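Protein FimX (Pseudomonas aeruginosa PAO1, PDB 3HV9) is a signalling protein whose modelled part is an EAL domain, the family that adopts a modified TIM-barrel fold. Local coordinates at residues R31-P36 with L51-N56. Numbering follows the deposited sequence.
Sequences RLLFQP and LLRLLN
L33 and R53 make the closest side-chain contact between segments 31-36 and 51-56: L33 CD1 lies 3.4 Å from R53 CG and 3.6 Å from R53 NE. The two side chains cross at about a right angle. R53 CG stands anti to its own carbonyl carbon (chi1 -58°) and the chain bends again at chi2 (-68°), a fold that lays one guanidinium face over the L33 methyl. The same bend returns the group to its own strand, where R53 NH1 donates to L52 O at 3.0 Å; this oxygen lies near the guanidinium plane, yet the donor sits well above the carbonyl plane. On the same side of the sheet, R31 CB meets L55 CD2 at 3.5 Å. The other side carries L32 and L52, whose CD1 methyls touch at 3.8 Å before helix 77-97, with L32 against W83 and N87 and L52 against I80.

Beneath these side chains, R31 pairs with R53 and L33 with L51 as antiparallel hydrogen-bonded pairs. R31 N to R53 O, R53 N to R31 O, L33 N to L51 O and L51 N to L33 O all measure 2.8 Å, the straightest being L33 N to L51 O at 168°. The two strands form the hairpin of 30-39 and 46-54 at the start of the domain's sheet. Further along, Q35 NE2 bonds to Q250 O, while E61 is only a weak, long ionic partner of R53 NE. The bond from NH1 to L52 O would help fix the rotation of the R53 guanidinium, while L33 CD1 packs against one face; E61 probably balances its charge only weakly.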
loop_
_atom_site.group_PDB
_atom_site.type_symbol
_atom_site.label_atom_id
_atom_site.label_comp_id
_atom_site.label_asym_id
_atom_site.label_seq_id
_atom_site.Cartn_x
_atom_site.Cartn_y
_atom_site.Cartn_z
ATOM N N ARG A 31 -6.056 12.069 -6.330
ATOM C CA ARG A 31 -6.945 11.058 -6.875
ATOM C C ARG A 31 -6.464 9.707 -6.364
ATOM O O ARG A 31 -5.280 9.375 -6.490
ATOM C CB ARG A 31 -6.889 11.068 -8.404
ATOM C CG ARG A 31 -7.983 10.253 -9.072
ATOM C CD ARG A 31 -9.102 11.148 -9.611
ATOM N NE ARG A 31 -9.438 12.245 -8.708
ATOM C CZ ARG A 31 -10.099 13.335 -9.085
ATOM N NH1 ARG A 31 -10.359 14.298 -8.208
ATOM N NH2 ARG A 31 -10.489 13.463 -10.347
ATOM N N LEU A 32 -7.374 8.934 -5.800
ATOM C CA LEU A 32 -7.036 7.627 -5.297
ATOM C C LEU A 32 -7.342 6.622 -6.383
ATOM O O LEU A 32 -8.361 6.729 -7.058
ATOM C CB LEU A 32 -7.871 7.334 -4.057
ATOM C CG LEU A 32 -7.193 7.327 -2.692
ATOM C CD1 LEU A 32 -5.862 8.063 -2.681
ATOM C CD2 LEU A 32 -8.146 7.882 -1.677
ATOM N N LEU A 33 -6.462 5.645 -6.558
ATOM C CA LEU A 33 -6.759 4.536 -7.449
ATOM C C LEU A 33 -6.689 3.277 -6.621
ATOM O O LEU A 33 -6.078 3.280 -5.547
ATOM C CB LEU A 33 -5.744 4.475 -8.604
ATOM C CG LEU A 33 -5.583 5.686 -9.526
ATOM C CD1 LEU A 33 -4.413 5.466 -10.465
ATOM C CD2 LEU A 33 -6.834 5.923 -10.328
ATOM N N PHE A 34 -7.294 2.198 -7.123
ATOM C CA PHE A 34 -7.334 0.929 -6.393
ATOM C C PHE A 34 -6.986 -0.236 -7.302
ATOM O O PHE A 34 -7.563 -0.385 -8.377
ATOM C CB PHE A 34 -8.727 0.728 -5.795
ATOM C CG PHE A 34 -9.221 1.922 -5.038
ATOM C CD1 PHE A 34 -8.965 2.057 -3.675
ATOM C CD2 PHE A 34 -9.927 2.922 -5.685
ATOM C CE1 PHE A 34 -9.414 3.175 -2.971
ATOM C CE2 PHE A 34 -10.370 4.043 -4.992
ATOM C CZ PHE A 34 -10.116 4.166 -3.630
ATOM N N GLN A 35 -6.043 -1.061 -6.872
ATOM C CA GLN A 35 -5.671 -2.239 -7.635
ATOM C C GLN A 35 -5.926 -3.482 -6.805
ATOM O O GLN A 35 -5.303 -3.675 -5.763
ATOM C CB GLN A 35 -4.204 -2.202 -8.071
ATOM C CG GLN A 35 -3.834 -3.365 -9.007
ATOM C CD GLN A 35 -2.522 -3.128 -9.756
ATOM O OE1 GLN A 35 -1.663 -2.396 -9.284
ATOM N NE2 GLN A 35 -2.368 -3.752 -10.928
ATOM N N PRO A 36 -6.823 -4.346 -7.293
ATOM C CA PRO A 36 -7.282 -5.539 -6.572
ATOM C C PRO A 36 -6.129 -6.439 -6.188
ATOM O O PRO A 36 -5.180 -6.650 -6.970
ATOM C CB PRO A 36 -8.156 -6.257 -7.598
ATOM C CG PRO A 36 -8.522 -5.229 -8.600
ATOM C CD PRO A 36 -7.444 -4.221 -8.621
ATOM N N LEU A 51 -3.525 3.517 -4.365
ATOM C CA LEU A 51 -2.430 4.142 -5.092
ATOM C C LEU A 51 -2.762 5.620 -5.249
ATOM O O LEU A 51 -3.919 6.000 -5.417
ATOM C CB LEU A 51 -2.258 3.476 -6.459
ATOM C CG LEU A 51 -1.877 1.983 -6.459
ATOM C CD1 LEU A 51 -1.794 1.448 -7.874
ATOM C CD2 LEU A 51 -0.547 1.723 -5.749
ATOM N N LEU A 52 -1.757 6.463 -5.143
ATOM C CA LEU A 52 -2.024 7.880 -5.117
ATOM C C LEU A 52 -1.615 8.509 -6.442
ATOM O O LEU A 52 -0.547 8.207 -6.976
ATOM C CB LEU A 52 -1.258 8.529 -3.957
ATOM C CG LEU A 52 -1.457 10.039 -3.827
ATOM C CD1 LEU A 52 -2.862 10.367 -3.382
ATOM C CD2 LEU A 52 -0.446 10.624 -2.888
ATOM N N ARG A 53 -2.478 9.366 -6.968
ATOM C CA ARG A 53 -2.130 10.220 -8.099
ATOM C C ARG A 53 -2.441 11.678 -7.774
ATOM O O ARG A 53 -3.339 11.977 -6.980
ATOM C CB ARG A 53 -2.899 9.799 -9.351
ATOM C CG ARG A 53 -2.647 8.325 -9.773
ATOM C CD ARG A 53 -1.207 8.067 -10.275
ATOM N NE ARG A 53 -1.034 6.702 -10.792
ATOM C CZ ARG A 53 -0.486 5.707 -10.099
ATOM N NH1 ARG A 53 -0.042 5.922 -8.864
ATOM N NH2 ARG A 53 -0.382 4.495 -10.637
ATOM N N LEU A 54 -1.691 12.577 -8.389
ATOM C CA LEU A 54 -1.905 14.005 -8.252
ATOM C C LEU A 54 -2.232 14.591 -9.607
ATOM O O LEU A 54 -1.538 14.323 -10.606
ATOM C CB LEU A 54 -0.635 14.658 -7.717
ATOM C CG LEU A 54 -0.529 16.185 -7.681
ATOM C CD1 LEU A 54 -1.543 16.762 -6.724
ATOM C CD2 LEU A 54 0.880 16.582 -7.247
ATOM N N LEU A 55 -3.290 15.391 -9.642
ATOM C CA LEU A 55 -3.661 16.134 -10.832
ATOM C C LEU A 55 -3.238 17.576 -10.653
ATOM O O LEU A 55 -3.367 18.125 -9.560
ATOM C CB LEU A 55 -5.167 16.071 -11.077
ATOM C CG LEU A 55 -5.755 14.740 -11.565
ATOM C CD1 LEU A 55 -4.918 14.151 -12.660
ATOM C CD2 LEU A 55 -5.836 13.779 -10.418
ATOM N N ASN A 56 -2.690 18.175 -11.710
ATOM C CA ASN A 56 -2.462 19.611 -11.704
ATOM C C ASN A 56 -3.745 20.343 -12.049
ATOM O O ASN A 56 -4.736 19.711 -12.407
ATOM C CB ASN A 56 -1.332 20.009 -12.645
ATOM C CG ASN A 56 -1.694 19.836 -14.103
ATOM O OD1 ASN A 56 -2.868 19.744 -14.468
ATOM N ND2 ASN A 56 -0.677 19.809 -14.950
#